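PDB 4L0K: DraIII from Deinococcus radiophilus, which acts as a type II restriction endonuclease, recognising a specific short sequence in double-stranded DNA and cleaving both strands there. Local coordinates for residues E2-T7 and G30-F35; V8-A13 and F18-Q23. All blocks are in the same frame, centred on the assembly; numbering follows the deposited sequence.

Contact 1 (E2-T7 and G30-F35); sequences ELCHKT and GKCLEF
Cys4 and Cys32 meet sulfur to sulfur, and this meeting is nearly the whole contact between 2-7 and 30-35. Cys4 SG is modelled 2.0 Å from Cys32 SG, a disulfide length, but the bond is doubtful, because Cys22 SG lies equally near both sulfurs. A sulfur of a disulfide has one sulfur partner, so the triangle cannot be three simultaneous disulfides, and the model leaves the true bonding unsettled. Cys4 reaches across with its SG anti to the backbone N (chi1 -171°), and Cys32 likewise directs its CB toward the other segment. Three cysteines from separate parts of the N-terminal segment thus converge between loops, and His28 packs against Cys4. Three cysteines and a nearby histidine are a set of the kind that binds a structural zinc, and the cluster is consistent with such a site, although no metal is modelled. Cysteine suits the place because its short side chain ends in a soft, reactive sulfur. Lys6 borders the link with its aliphatic chain: its CB comes to 4.1 Å from Cys32 SG and its CE to 4.0 Å. A bend at chi3 (-77°) brings CE back beside the sulfur, while NZ runs on past it. Leu3 faces elsewhere, packing on Arg120, Tyr142 and Phe146 of helices 112-126 and 137-147.

Contact 2 (V8-A13 and F18-Q23); sequences VKSRTA and FPHKCQ
Val8 and His20 bring 8-13 and 18-23 together in a roughly antiparallel course, the touching parts running 157° apart, with one nearly straight hydrogen bond (172°) from Val8 N to His20 O at 2.7 Å. Beta-branched Val8 fits this extended pairing: with CG2 anti to its own carbonyl carbon, the methyl rests against the peptide joining Lys21 to Cys22, its CG2 3.4 Å from Cys22 N. His20 turns its imidazole toward Ser10 and Thr12; a flat ring with two nitrogens can pack against both and still bond Glu34 OE2 through ND1. Ser10, small enough to pass over the ring, sets OG above one face, offset toward the rim and 3.9 Å from His20 CD2. Thr12 comes to the ring edge, where its CG2 is modelled in the ring plane only 3.1 Å from His20 NE2; this is short for a methyl, and the unstaggered chi1 of Thr12 (-97°) makes the exact placement doubtful. The bond to Glu34, with Tyr14 meeting the ring edge-to-face, would limit the ring's rotation. This short, weakly paired hairpin, strand 7-8 beside strand 20-21, docks on helix 112-126 through Tyr112, whose OH accepts a hydrogen bond from Lys21 N, and a salt bridge from Lys21 to Asp113.

In the fold
The two contacts belong to one N-terminal unit, with centres 10 Å apart, at the margin of the chain. Each mixes core and surface: Cys4 in contact 1 and His20 in contact 2 are buried, whereas Lys6 and Ser10 at their borders are exposed. Contact 2 is local, joining the two arms of a hairpin; contact 1 spans a longer stretch of sequence and brings the segment leading into that hairpin against the one that follows it. Their chemistry differs accordingly: contact 1 depends on sulfur, whereas contact 2 combines a backbone bond with valine and imidazole packing. Cys22 and Glu34 are joints between them, and Gln23, packing on Leu3 and Glu34, gives a third.

Contact 1 (E2-T7 and G30-F35)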
loop_
_atom_site.group_PDB
_atom_site.type_symbol
_atom_site.label_atom_id
_atom_site.label_comp_id
_atom_site.label_asym_id
_atom_site.label_seq_id
_atom_site.Cartn_x
_atom_site.Cartn_y
_atom_site.Cartn_z
ATOM N N GLU A 2 5.766 -37.234 -15.086
ATOM C CA GLU A 2 4.393 -37.486 -14.676
ATOM C C GLU A 2 4.390 -37.611 -13.152
ATOM O O GLU A 2 5.277 -38.251 -12.577
ATOM C CB GLU A 2 3.870 -38.776 -15.318
ATOM C CG GLU A 2 2.391 -38.750 -15.701
ATOM C CD GLU A 2 2.144 -38.032 -17.021
ATOM O OE1 GLU A 2 1.763 -36.835 -17.005
ATOM O OE2 GLU A 2 2.336 -38.668 -18.083
ATOM N N LEU A 3 3.403 -37.005 -12.502
ATOM C CA LEU A 3 3.355 -36.984 -11.039
ATOM C C LEU A 3 2.459 -38.086 -10.448
ATOM O O LEU A 3 1.523 -38.531 -11.111
ATOM C CB LEU A 3 2.877 -35.615 -10.555
ATOM C CG LEU A 3 3.705 -34.394 -10.964
ATOM C CD1 LEU A 3 3.021 -33.128 -10.483
ATOM C CD2 LEU A 3 5.131 -34.482 -10.429
ATOM N N CYS A 4 2.772 -38.510 -9.216
ATOM C CA CYS A 4 1.990 -39.478 -8.429
ATOM C C CYS A 4 0.509 -39.132 -8.544
ATOM O O CYS A 4 -0.269 -39.874 -9.146
ATOM C CB CYS A 4 2.463 -39.445 -6.950
ATOM S SG CYS A 4 1.867 -40.709 -5.692
ATOM N N HIS A 5 0.138 -37.972 -8.005
ATOM C CA HIS A 5 -1.257 -37.518 -7.965
ATOM C C HIS A 5 -2.199 -38.401 -7.140
ATOM O O HIS A 5 -3.408 -38.161 -7.110
ATOM C CB HIS A 5 -1.826 -37.278 -9.372
ATOM C CG HIS A 5 -1.653 -35.872 -9.860
ATOM N ND1 HIS A 5 -0.710 -35.013 -9.335
ATOM C CD2 HIS A 5 -2.313 -35.171 -10.811
ATOM C CE1 HIS A 5 -0.792 -33.846 -9.947
ATOM N NE2 HIS A 5 -1.759 -33.915 -10.846
ATOM N N LYS A 6 -1.654 -39.410 -6.464
ATOM C CA LYS A 6 -2.454 -40.188 -5.510
ATOM C C LYS A 6 -2.884 -39.300 -4.337
ATOM O O LYS A 6 -2.137 -38.415 -3.921
ATOM C CB LYS A 6 -1.689 -41.426 -5.011
ATOM C CG LYS A 6 -1.527 -42.533 -6.066
ATOM C CD LYS A 6 -1.348 -43.917 -5.438
ATOM C CE LYS A 6 0.056 -44.128 -4.889
ATOM N NZ LYS A 6 0.263 -45.553 -4.482
ATOM N N THR A 7 -4.085 -39.530 -3.812
ATOM C CA THR A 7 -4.606 -38.737 -2.697
ATOM C C THR A 7 -3.727 -38.822 -1.445
ATOM O O THR A 7 -3.391 -39.906 -0.984
ATOM C CB THR A 7 -6.042 -39.142 -2.356
ATOM O OG1 THR A 7 -6.859 -38.995 -3.523
ATOM C CG2 THR A 7 -6.609 -38.273 -1.239
ATOM N N GLY A 30 8.160 -44.640 -2.023
ATOM C CA GLY A 30 7.874 -44.456 -0.608
ATOM C C GLY A 30 6.462 -44.004 -0.312
ATOM O O GLY A 30 5.550 -44.300 -1.076
ATOM N N LYS A 31 6.279 -43.293 0.802
ATOM C CA LYS A 31 4.971 -42.731 1.154
ATOM C C LYS A 31 4.684 -41.463 0.344
ATOM O O LYS A 31 5.584 -40.673 0.075
ATOM C CB LYS A 31 4.864 -42.449 2.655
ATOM C CG LYS A 31 5.670 -41.250 3.124
ATOM C CD LYS A 31 4.842 -40.315 4.010
ATOM C CE LYS A 31 4.961 -40.664 5.493
ATOM N NZ LYS A 31 4.337 -39.616 6.357
ATOM N N CYS A 32 3.429 -41.287 -0.049
ATOM C CA CYS A 32 3.063 -40.254 -1.004
ATOM C C CYS A 32 2.928 -38.868 -0.309
ATOM O O CYS A 32 2.252 -38.738 0.711
ATOM C CB CYS A 32 1.822 -40.711 -1.833
ATOM S SG CYS A 32 2.117 -40.967 -3.689
ATOM N N LEU A 33 3.614 -37.853 -0.845
ATOM C CA LEU A 33 3.699 -36.522 -0.219
ATOM C C LEU A 33 3.159 -35.343 -1.058
ATOM O O LEU A 33 3.282 -35.308 -2.289
ATOM C CB LEU A 33 5.145 -36.203 0.159
ATOM C CG LEU A 33 5.928 -37.069 1.136
ATOM C CD1 LEU A 33 7.389 -37.040 0.741
ATOM C CD2 LEU A 33 5.768 -36.556 2.545
ATOM N N GLU A 34 2.592 -34.357 -0.370
ATOM C CA GLU A 34 2.070 -33.168 -1.033
ATOM C C GLU A 34 3.190 -32.168 -1.379
ATOM O O GLU A 34 3.175 -31.568 -2.455
ATOM C CB GLU A 34 0.967 -32.487 -0.197
ATOM C CG GLU A 34 0.184 -31.439 -0.986
ATOM C CD GLU A 34 -0.870 -30.707 -0.171
ATOM O OE1 GLU A 34 -0.754 -30.665 1.072
ATOM O OE2 GLU A 34 -1.818 -30.162 -0.782
ATOM N N PHE A 35 4.161 -32.000 -0.478
ATOM C CA PHE A 35 5.250 -31.047 -0.712
ATOM C C PHE A 35 6.654 -31.649 -0.583
ATOM O O PHE A 35 7.434 -31.197 0.261
ATOM C CB PHE A 35 5.122 -29.836 0.231
ATOM C CG PHE A 35 3.842 -29.050 0.053
ATOM C CD1 PHE A 35 3.656 -28.237 -1.061
ATOM C CD2 PHE A 35 2.829 -29.120 1.003
ATOM C CE1 PHE A 35 2.472 -27.520 -1.229
ATOM C CE2 PHE A 35 1.642 -28.414 0.849
ATOM C CZ PHE A 35 1.462 -27.609 -0.269
#

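Contact 2 (V8-A13 and F18-Q23)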
loop_
_atom_site.group_PDB
_atom_site.type_symbol
_atom_site.label_atom_id
_atom_site.label_comp_id
_atom_site.label_asym_id
_atom_site.label_seq_id
_atom_site.Cartn_x
_atom_site.Cartn_y
_atom_site.Cartn_z
ATOM N N VAL A 8 -3.336 -37.666 -0.917
ATOM C CA VAL A 8 -2.471 -37.621 0.255
ATOM C C VAL A 8 -3.311 -37.556 1.526
ATOM O O VAL A 8 -4.166 -36.671 1.667
ATOM C CB VAL A 8 -1.489 -36.414 0.213
ATOM C CG1 VAL A 8 -0.748 -36.267 1.540
ATOM C CG2 VAL A 8 -0.491 -36.550 -0.943
ATOM N N LYS A 9 -3.069 -38.501 2.435
ATOM C CA LYS A 9 -3.747 -38.538 3.734
ATOM C C LYS A 9 -3.588 -37.229 4.499
ATOM O O LYS A 9 -2.483 -36.713 4.635
ATOM C CB LYS A 9 -3.227 -39.704 4.578
ATOM C CG LYS A 9 -3.485 -41.060 3.948
ATOM C CD LYS A 9 -2.995 -42.200 4.826
ATOM C CE LYS A 9 -3.367 -43.556 4.230
ATOM N NZ LYS A 9 -2.897 -44.688 5.078
ATOM N N SER A 10 -4.701 -36.697 4.993
ATOM C CA SER A 10 -4.702 -35.396 5.650
ATOM C C SER A 10 -5.802 -35.298 6.705
ATOM O O SER A 10 -6.697 -36.148 6.755
ATOM C CB SER A 10 -4.875 -34.282 4.613
ATOM O OG SER A 10 -3.681 -33.539 4.461
ATOM N N ARG A 11 -5.714 -34.267 7.551
ATOM C CA ARG A 11 -6.745 -33.958 8.545
ATOM C C ARG A 11 -7.244 -32.546 8.326
ATOM O O ARG A 11 -7.764 -31.902 9.233
ATOM C CB ARG A 11 -6.217 -34.094 9.972
ATOM C CG ARG A 11 -4.770 -34.513 10.067
ATOM C CD ARG A 11 -4.407 -34.851 11.504
ATOM N NE ARG A 11 -4.041 -36.256 11.646
ATOM C CZ ARG A 11 -2.790 -36.699 11.676
ATOM N NH1 ARG A 11 -1.782 -35.845 11.577
ATOM N NH2 ARG A 11 -2.544 -37.996 11.807
ATOM N N THR A 12 -7.051 -32.078 7.101
ATOM C CA THR A 12 -7.474 -30.763 6.645
ATOM C C THR A 12 -8.995 -30.754 6.416
ATOM O O THR A 12 -9.573 -31.799 6.063
ATOM C CB THR A 12 -6.723 -30.443 5.316
ATOM O OG1 THR A 12 -5.562 -29.638 5.577
ATOM C CG2 THR A 12 -7.600 -29.729 4.354
ATOM N N ALA A 13 -9.647 -29.605 6.622
ATOM C CA ALA A 13 -11.077 -29.491 6.316
ATOM C C ALA A 13 -11.349 -29.875 4.858
ATOM O O ALA A 13 -12.153 -30.779 4.575
ATOM C CB ALA A 13 -11.569 -28.094 6.579
ATOM N N PHE A 18 -12.336 -32.769 -0.717
ATOM C CA PHE A 18 -11.447 -32.796 -1.887
ATOM C C PHE A 18 -10.065 -33.375 -1.554
ATOM O O PHE A 18 -9.645 -33.373 -0.398
ATOM C CB PHE A 18 -11.306 -31.394 -2.478
ATOM C CG PHE A 18 -12.610 -30.746 -2.841
ATOM C CD1 PHE A 18 -13.239 -31.044 -4.039
ATOM C CD2 PHE A 18 -13.200 -29.822 -1.994
ATOM C CE1 PHE A 18 -14.446 -30.437 -4.387
ATOM C CE2 PHE A 18 -14.414 -29.202 -2.333
ATOM C CZ PHE A 18 -15.033 -29.510 -3.533
ATOM N N PRO A 19 -9.354 -33.884 -2.566
ATOM C CA PRO A 19 -8.052 -34.497 -2.272
ATOM C C PRO A 19 -6.852 -33.537 -2.313
ATOM O O PRO A 19 -6.770 -32.662 -3.170
ATOM C CB PRO A 19 -7.907 -35.533 -3.396
ATOM C CG PRO A 19 -8.633 -34.897 -4.568
ATOM C CD PRO A 19 -9.777 -34.110 -3.964
ATOM N N HIS A 20 -5.923 -33.714 -1.384
ATOM C CA HIS A 20 -4.571 -33.202 -1.565
ATOM C C HIS A 20 -3.828 -34.252 -2.395
ATOM O O HIS A 20 -4.047 -35.453 -2.207
ATOM C CB HIS A 20 -3.891 -32.990 -0.208
ATOM C CG HIS A 20 -4.587 -31.988 0.659
ATOM N ND1 HIS A 20 -4.163 -30.681 0.778
ATOM C CD2 HIS A 20 -5.700 -32.093 1.424
ATOM C CE1 HIS A 20 -4.975 -30.028 1.590
ATOM N NE2 HIS A 20 -5.920 -30.861 1.993
ATOM N N LYS A 21 -2.965 -33.822 -3.313
ATOM C CA LYS A 21 -2.380 -34.770 -4.255
ATOM C C LYS A 21 -0.886 -35.013 -4.067
ATOM O O LYS A 21 -0.147 -34.117 -3.673
ATOM C CB LYS A 21 -2.675 -34.352 -5.699
ATOM C CG LYS A 21 -4.134 -33.983 -5.968
ATOM C CD LYS A 21 -4.319 -33.634 -7.446
ATOM C CE LYS A 21 -5.517 -32.714 -7.691
ATOM N NZ LYS A 21 -5.556 -32.227 -9.115
ATOM N N CYS A 22 -0.464 -36.243 -4.352
ATOM C CA CYS A 22 0.944 -36.653 -4.354
ATOM C C CYS A 22 1.697 -35.814 -5.398
ATOM O O CYS A 22 1.248 -35.693 -6.537
ATOM C CB CYS A 22 1.003 -38.150 -4.711
ATOM S SG CYS A 22 2.523 -39.143 -4.505
ATOM N N GLN A 23 2.827 -35.226 -5.022
ATOM C CA GLN A 23 3.599 -34.481 -6.009
ATOM C C GLN A 23 4.956 -35.139 -6.296
ATOM O O GLN A 23 5.808 -34.556 -6.973
ATOM C CB GLN A 23 3.739 -33.004 -5.598
ATOM C CG GLN A 23 2.394 -32.295 -5.346
ATOM C CD GLN A 23 1.630 -31.996 -6.625
ATOM O OE1 GLN A 23 2.227 -31.816 -7.684
ATOM N NE2 GLN A 23 0.308 -31.941 -6.535
#